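Local coordinates for GCN5-related N-acetyltransferase (Anabaena variabilis, PDB 2OZG), which binds coenzyme A and probably transfers acetyl groups from acetyl-coenzyme A to amine substrates, possibly aminoglycosides, at residues Q148-S153 against I249-S254; S244-I249 against V259-S264. All blocks are in the same frame, centred on the assembly; numbering follows the deposited sequence.

Interaction 1: Q148-S153 against I249-S254; sequences QIQHAS and IANHRS. With COA (coenzyme A), chain C.
Gln150 and Asn251 join their amides where the loop after strand 132-143 packs on the type I beta turn, Ala250 to Arg253, at the end of helix 239-250. Asn251 ND2 donates to Gln150 OE1 at 3.0 Å, in the carbonyl plane and on a lone pair, the two amides nearly coplanar. A bend at chi2 (63°) brings Gln150 OE1 round to this bond. Beside it, Ala250 CB presses on Ile149 O at 3.4 Å. From CB of Arg253 the chain leaves with CG between the backbone N and the carbonyl carbon (chi1 73°), then runs extended to NE. CG lies 3.4 Å from N6A of coenzyme A, CD passes the same amino group, and NE comes to 3.6 Å from C6A of the adenine. CZ lies near C6A and N6A, and NH2 reaches C5A at 3.6 Å. This coenzyme is gripped by backbone nitrogens of the second subunit, Gly93 N and Gly95 N among them, so the turn reaches a cofactor held by its neighbour. NH1 turns back to the protein, bonding to Asn251 OD1 at 3.2 Å and to Ala250 O at 3.2 Å. A leucine in place of Arg253 would probably leave Asn251 OD1 without its guanidinium donor and the adenine without this cover. At Ala250 O, NH1 and Arg253 N approach from opposite faces of the carbonyl plane.

Interaction 2: S244-I249 against V259-S264; sequences SFWTFI and VTWKSS
Trp246 and Ile249 of helix 239-250 meet Trp261 and Val259 of strand 258-263 inside a beta-alpha-beta unit, in which the helix connects strand 227-236 to its parallel neighbour 258-263. Both segments fall in the second GNAT acetyltransferase range of the chain, and the packing seats the helix on its sheet. The contact is wholly apolar between the two segments, and its four touching residues are buried. Phe245 directs its CB toward the strand, but its ring stops short of it, packing instead on Ile216, Ile231 and Leu269. One face of that ring receives Ile249 CD1 from the following helical turn, 3.4 Å above the plane and offset toward the rim.

In Trp246, CG stands anti to the carbonyl carbon (chi1 -78°), and from there the indole extends its six-membered ring to the strand. The edge of Trp246 points at the face of Trp261 in a T-shaped stack, with six-membered ring centroids 5.4 Å apart and planes at 89°. The polar end of the indole is satisfied separately, Trp246 NE1 donating to Leu269 O, which helps fix the rotation of the ring whose edge makes the stack. Phe245 CD2 lies over one face of the Trp246 ring, near its rim. Phe248 faces another way, packing on Phe218 and on Pro89 of the second subunit.

At the end of the segment, Ile249 meets the strand through CG2 rather than the longer CG1 arm, touching Val259 CG2 at 3.5 Å and Val259 CG1 at 4.1 Å. Alongside, the strand is hydrogen-bonded through its backbone to strand 132-143, Val259 pairing with Ile142 and Trp261 with Trp140. Trp246 CH2 sits off-centre over the Trp261 face, 3.9 Å from Trp261 CH2 and 4.0 Å from Trp261 CZ2.

In the fold
From the N terminus, the loop 148-153 comes first, then 244-249, 249-254 and 259-264, so the segments alternate and the two contacts cross. Interaction 1 closes a long excursion of 95 residues that includes strands 202-206, 211-222 and 227-236; interaction 2 closes a short connection, nine residues between its segments, that leads from helix 239-250 into strand 258-263. Ile249 lies in the ranges of both but makes contact across interaction 2 alone; their centres are about 10 Å apart, and both use helix 239-250. A probable hydrogen bond between His151 N and Thr247 OG1 further joins loop and helix. The helix is thus fastened to buried sheet and to a surface loop near the second subunit.

Interaction 1: Q148-S153 against I249-S254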
loop_
_atom_site.group_PDB
_atom_site.type_symbol
_atom_site.label_atom_id
_atom_site.label_comp_id
_atom_site.label_asym_id
_atom_site.label_seq_id
_atom_site.Cartn_x
_atom_site.Cartn_y
_atom_site.Cartn_z
ATOM N N GLN A 148 -7.679 23.728 12.514
ATOM C CA GLN A 148 -7.154 24.931 13.111
ATOM C C GLN A 148 -8.154 26.093 13.166
ATOM O O GLN A 148 -7.896 27.180 12.661
ATOM C CB GLN A 148 -5.873 25.343 12.363
ATOM C CG GLN A 148 -4.759 24.270 12.364
ATOM C CD GLN A 148 -3.692 24.507 11.282
ATOM O OE1 GLN A 148 -3.689 25.550 10.612
ATOM N NE2 GLN A 148 -2.775 23.537 11.118
ATOM N N ILE A 149 -9.321 25.818 13.737
ATOM C CA ILE A 149 -10.324 26.834 14.021
ATOM C C ILE A 149 -10.616 26.706 15.503
ATOM O O ILE A 149 -10.840 25.592 15.993
ATOM C CB ILE A 149 -11.629 26.676 13.195
ATOM C CG1 ILE A 149 -11.346 27.025 11.728
ATOM C CG2 ILE A 149 -12.767 27.600 13.776
ATOM C CD1 ILE A 149 -12.393 26.638 10.768
ATOM N N GLN A 150 -10.506 27.831 16.213
ATOM C CA GLN A 150 -10.901 27.925 17.612
ATOM C C GLN A 150 -11.758 29.196 17.727
ATOM O O GLN A 150 -11.290 30.235 18.166
ATOM C CB GLN A 150 -9.706 27.949 18.570
ATOM C CG GLN A 150 -10.127 28.071 20.080
ATOM C CD GLN A 150 -10.965 26.886 20.643
ATOM O OE1 GLN A 150 -10.660 25.710 20.410
ATOM N NE2 GLN A 150 -11.989 27.213 21.428
ATOM N N HIS A 151 -13.014 29.094 17.303
ATOM C CA HIS A 151 -13.949 30.223 17.295
ATOM C C HIS A 151 -15.256 29.673 17.849
ATOM O O HIS A 151 -16.256 29.520 17.119
ATOM C CB HIS A 151 -14.137 30.739 15.858
ATOM C CG HIS A 151 -14.700 32.127 15.772
ATOM N ND1 HIS A 151 -15.929 32.476 16.297
ATOM C CD2 HIS A 151 -14.214 33.245 15.184
ATOM C CE1 HIS A 151 -16.163 33.755 16.062
ATOM N NE2 HIS A 151 -15.139 34.244 15.383
ATOM N N ALA A 152 -15.225 29.361 19.146
ATOM C CA ALA A 152 -16.355 28.733 19.839
ATOM C C ALA A 152 -17.438 29.743 20.208
ATOM O O ALA A 152 -17.626 30.064 21.367
ATOM C CB ALA A 152 -15.864 28.017 21.091
ATOM N N SER A 153 -18.141 30.219 19.199
ATOM C CA SER A 153 -19.213 31.168 19.366
ATOM C C SER A 153 -20.333 30.613 20.259
ATOM O O SER A 153 -20.879 31.313 21.095
ATOM C CB SER A 153 -19.817 31.425 17.974
ATOM O OG SER A 153 -18.827 31.729 17.017
ATOM N N ILE A 249 -14.794 19.955 16.350
ATOM C CA ILE A 249 -14.069 18.949 15.629
ATOM C C ILE A 249 -12.561 19.166 15.722
ATOM O O ILE A 249 -11.842 18.210 15.946
ATOM C CB ILE A 249 -14.516 18.935 14.186
ATOM C CG1 ILE A 249 -15.986 18.533 14.123
ATOM C CG2 ILE A 249 -13.712 17.972 13.385
ATOM C CD1 ILE A 249 -16.583 18.773 12.735
ATOM N N ALA A 250 -12.095 20.409 15.552
ATOM C CA ALA A 250 -10.644 20.738 15.659
ATOM C C ALA A 250 -10.167 20.345 17.032
ATOM O O ALA A 250 -9.025 19.940 17.211
ATOM C CB ALA A 250 -10.398 22.222 15.472
ATOM N N ASN A 251 -11.070 20.410 18.021
ATOM C CA ASN A 251 -10.686 20.052 19.370
ATOM C C ASN A 251 -10.549 18.553 19.647
ATOM O O ASN A 251 -10.249 18.164 20.741
ATOM C CB ASN A 251 -11.544 20.812 20.416
ATOM C CG ASN A 251 -11.072 22.229 20.610
ATOM O OD1 ASN A 251 -9.892 22.518 20.450
ATOM N ND2 ASN A 251 -11.975 23.113 20.943
ATOM N N HIS A 252 -10.753 17.728 18.637
ATOM C CA HIS A 252 -10.531 16.281 18.742
ATOM C C HIS A 252 -9.147 15.853 18.195
ATOM O O HIS A 252 -8.819 14.662 18.210
ATOM C CB HIS A 252 -11.576 15.504 17.940
ATOM C CG HIS A 252 -12.908 15.396 18.612
ATOM N ND1 HIS A 252 -13.802 16.435 18.647
ATOM C CD2 HIS A 252 -13.490 14.372 19.279
ATOM C CE1 HIS A 252 -14.889 16.050 19.301
ATOM N NE2 HIS A 252 -14.726 14.801 19.689
ATOM N N ARG A 253 -8.327 16.819 17.848
ATOM C CA ARG A 253 -7.070 16.572 17.166
ATOM C C ARG A 253 -6.076 15.744 17.931
ATOM O O ARG A 253 -5.275 15.052 17.337
ATOM C CB ARG A 253 -6.427 17.865 16.739
ATOM C CG ARG A 253 -5.829 18.688 17.820
ATOM C CD ARG A 253 -5.467 20.061 17.277
ATOM N NE ARG A 253 -5.030 20.964 18.356
ATOM C CZ ARG A 253 -5.820 21.752 19.097
ATOM N NH1 ARG A 253 -7.147 21.822 18.918
ATOM N NH2 ARG A 253 -5.267 22.507 20.040
ATOM N N SER A 254 -6.112 15.780 19.248
ATOM C CA SER A 254 -5.149 14.951 19.945
ATOM C C SER A 254 -5.578 13.492 20.023
ATOM O O SER A 254 -4.709 12.669 20.299
ATOM C CB SER A 254 -4.903 15.452 21.337
ATOM O OG SER A 254 -6.097 15.304 22.111
HETATM N N1A COA C . -2.674 19.708 20.845
HETATM C C2A COA C . -1.775 20.617 21.269
HETATM N N3A COA C . -1.992 21.388 22.354
HETATM C C4A COA C . -3.155 21.259 23.039
HETATM C C5A COA C . -4.119 20.342 22.632
HETATM C C6A COA C . -3.848 19.553 21.496
HETATM N N6A COA C . -4.705 18.627 21.012
HETATM N N7A COA C . -5.146 20.464 23.506
HETATM C C8A COA C . -4.828 21.421 24.414
HETATM N N9A COA C . -3.606 21.894 24.118
HETATM C C1B COA C . -2.802 22.949 24.806
HETATM C C2B COA C . -3.274 24.354 24.439
HETATM O O2B COA C . -2.668 24.843 23.219
HETATM C C3B COA C . -2.937 25.152 25.692
HETATM O O3B COA C . -1.704 25.876 25.577
HETATM P P3B COA C . -1.715 27.468 25.221
HETATM O O7A COA C . -2.100 28.129 26.534
HETATM O O8A COA C . -0.303 27.717 24.701
HETATM O O9A COA C . -2.799 27.656 24.166
HETATM C C4B COA C . -2.871 24.142 26.835
HETATM O O4B COA C . -2.871 22.839 26.238
HETATM C C5B COA C . -4.045 24.284 27.805
HETATM O O5B COA C . -5.260 23.960 27.112
HETATM P P1A COA C . -6.609 23.421 27.853
HETATM O O1A COA C . -6.363 23.314 29.340
HETATM O O2A COA C . -7.771 24.284 27.362
HETATM O O3A COA C . -6.779 21.945 27.171
HETATM P P2A COA C . -8.215 21.206 26.888
HETATM O O4A COA C . -9.079 21.462 28.126
HETATM O O5A COA C . -8.733 21.697 25.538
HETATM O O6A COA C . -7.763 19.607 26.793
HETATM C CBP COA C . -7.508 17.264 25.765
HETATM C CCP COA C . -8.250 18.616 25.838
HETATM C CDP COA C . -6.998 16.991 27.178
HETATM C CEP COA C . -6.259 17.525 24.927
HETATM C CAP COA C . -8.512 16.139 25.240
HETATM O OAP COA C . -9.027 15.282 26.314
HETATM C C9P COA C . -8.190 15.183 24.057
HETATM O O9P COA C . -8.335 15.557 22.772
HETATM N N8P COA C . -7.851 13.886 24.197
HETATM C C7P COA C . -7.572 12.978 25.311
HETATM C C6P COA C . -6.161 12.525 24.968
HETATM C C5P COA C . -5.136 13.269 25.810
HETATM O O5P COA C . -5.173 14.492 25.923
HETATM N N4P COA C . -4.178 12.535 26.395
HETATM C C3P COA C . -3.083 13.037 27.221
HETATM C C2P COA C . -2.375 11.805 27.740
HETATM S S1P COA C . -3.421 10.917 28.967
#

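Interaction 2: S244-I249 against V259-S264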
loop_
_atom_site.group_PDB
_atom_site.type_symbol
_atom_site.label_atom_id
_atom_site.label_comp_id
_atom_site.label_asym_id
_atom_site.label_seq_id
_atom_site.Cartn_x
_atom_site.Cartn_y
_atom_site.Cartn_z
ATOM N N SER A 244 -18.677 26.901 15.369
ATOM C CA SER A 244 -18.762 26.050 16.550
ATOM C C SER A 244 -18.557 24.582 16.194
ATOM O O SER A 244 -17.884 23.844 16.881
ATOM C CB SER A 244 -20.085 26.334 17.270
ATOM O OG SER A 244 -20.093 27.665 17.856
ATOM N N PHE A 245 -19.092 24.184 15.048
ATOM C CA PHE A 245 -18.913 22.855 14.513
ATOM C C PHE A 245 -17.437 22.545 14.284
ATOM O O PHE A 245 -16.901 21.570 14.801
ATOM C CB PHE A 245 -19.692 22.851 13.197
ATOM C CG PHE A 245 -19.548 21.622 12.347
ATOM C CD1 PHE A 245 -20.421 20.548 12.492
ATOM C CD2 PHE A 245 -18.634 21.595 11.275
ATOM C CE1 PHE A 245 -20.325 19.413 11.611
ATOM C CE2 PHE A 245 -18.514 20.485 10.453
ATOM C CZ PHE A 245 -19.394 19.398 10.608
ATOM N N TRP A 246 -16.783 23.401 13.516
ATOM C CA TRP A 246 -15.391 23.221 13.207
ATOM C C TRP A 246 -14.545 23.299 14.434
ATOM O O TRP A 246 -13.606 22.558 14.521
ATOM C CB TRP A 246 -14.866 24.242 12.200
ATOM C CG TRP A 246 -15.232 23.952 10.760
ATOM C CD1 TRP A 246 -15.897 24.778 9.912
ATOM C CD2 TRP A 246 -14.953 22.752 10.015
ATOM N NE1 TRP A 246 -16.071 24.171 8.664
ATOM C CE2 TRP A 246 -15.509 22.921 8.720
ATOM C CE3 TRP A 246 -14.339 21.536 10.329
ATOM C CZ2 TRP A 246 -15.427 21.944 7.752
ATOM C CZ3 TRP A 246 -14.251 20.543 9.326
ATOM C CH2 TRP A 246 -14.798 20.745 8.087
ATOM N N THR A 247 -14.793 24.256 15.329
ATOM C CA THR A 247 -14.036 24.345 16.586
ATOM C C THR A 247 -14.125 23.043 17.379
ATOM O O THR A 247 -13.122 22.512 17.860
ATOM C CB THR A 247 -14.522 25.502 17.479
ATOM O OG1 THR A 247 -14.357 26.739 16.791
ATOM C CG2 THR A 247 -13.732 25.576 18.762
ATOM N N PHE A 248 -15.332 22.496 17.481
ATOM C CA PHE A 248 -15.534 21.278 18.251
ATOM C C PHE A 248 -14.691 20.113 17.647
ATOM O O PHE A 248 -13.930 19.416 18.320
ATOM C CB PHE A 248 -17.024 21.026 18.257
ATOM C CG PHE A 248 -17.460 19.735 18.944
ATOM C CD1 PHE A 248 -17.526 19.657 20.306
ATOM C CD2 PHE A 248 -17.825 18.635 18.193
ATOM C CE1 PHE A 248 -17.938 18.476 20.947
ATOM C CE2 PHE A 248 -18.217 17.434 18.826
ATOM C CZ PHE A 248 -18.285 17.376 20.203
ATOM N N ILE A 249 -14.794 19.955 16.350
ATOM C CA ILE A 249 -14.069 18.949 15.629
ATOM C C ILE A 249 -12.561 19.166 15.722
ATOM O O ILE A 249 -11.842 18.210 15.946
ATOM C CB ILE A 249 -14.516 18.935 14.186
ATOM C CG1 ILE A 249 -15.986 18.533 14.123
ATOM C CG2 ILE A 249 -13.712 17.972 13.385
ATOM C CD1 ILE A 249 -16.583 18.773 12.735
ATOM N N VAL A 259 -11.359 13.033 10.244
ATOM C CA VAL A 259 -12.785 13.213 10.398
ATOM C C VAL A 259 -13.434 13.116 9.020
ATOM O O VAL A 259 -12.890 13.643 8.006
ATOM C CB VAL A 259 -13.167 14.597 10.968
ATOM C CG1 VAL A 259 -14.693 14.755 10.992
ATOM C CG2 VAL A 259 -12.596 14.808 12.357
ATOM N N THR A 260 -14.579 12.426 8.969
ATOM C CA THR A 260 -15.394 12.395 7.757
ATOM C C THR A 260 -16.794 12.931 8.021
ATOM O O THR A 260 -17.324 12.853 9.141
ATOM C CB THR A 260 -15.584 10.950 7.202
ATOM O OG1 THR A 260 -16.376 10.184 8.130
ATOM C CG2 THR A 260 -14.280 10.261 6.995
ATOM N N TRP A 261 -17.358 13.541 6.994
ATOM C CA TRP A 261 -18.743 13.997 7.033
ATOM C C TRP A 261 -19.338 13.931 5.637
ATOM O O TRP A 261 -18.602 13.994 4.614
ATOM C CB TRP A 261 -18.851 15.418 7.601
ATOM C CG TRP A 261 -18.423 16.522 6.708
ATOM C CD1 TRP A 261 -19.252 17.407 6.103
ATOM C CD2 TRP A 261 -17.072 16.930 6.327
ATOM N NE1 TRP A 261 -18.524 18.310 5.366
ATOM C CE2 TRP A 261 -17.203 18.019 5.454
ATOM C CE3 TRP A 261 -15.785 16.448 6.605
ATOM C CZ2 TRP A 261 -16.085 18.694 4.915
ATOM C CZ3 TRP A 261 -14.705 17.076 6.048
ATOM C CH2 TRP A 261 -14.854 18.173 5.222
ATOM N N LYS A 262 -20.657 13.958 5.576
ATOM C CA LYS A 262 -21.365 13.965 4.280
ATOM C C LYS A 262 -21.874 15.376 3.997
ATOM O O LYS A 262 -22.375 16.043 4.866
ATOM C CB LYS A 262 -22.507 12.957 4.266
ATOM C CG LYS A 262 -21.952 11.540 4.407
ATOM C CD LYS A 262 -23.051 10.465 4.349
ATOM C CE LYS A 262 -23.658 10.350 2.976
ATOM N NZ LYS A 262 -24.675 9.264 3.060
ATOM N N SER A 263 -21.661 15.814 2.774
ATOM C CA SER A 263 -22.061 17.071 2.334
ATOM C C SER A 263 -22.376 17.006 0.819
ATOM O O SER A 263 -22.619 15.950 0.200
ATOM C CB SER A 263 -20.951 18.063 2.640
ATOM O OG SER A 263 -21.431 19.355 2.543
ATOM N N SER A 264 -22.464 18.192 0.276
ATOM C CA SER A 264 -22.606 18.400 -1.112
ATOM C C SER A 264 -21.258 18.196 -1.788
ATOM O O SER A 264 -20.186 18.314 -1.146
ATOM C CB SER A 264 -22.924 19.862 -1.322
ATOM O OG SER A 264 -22.956 20.037 -2.720
#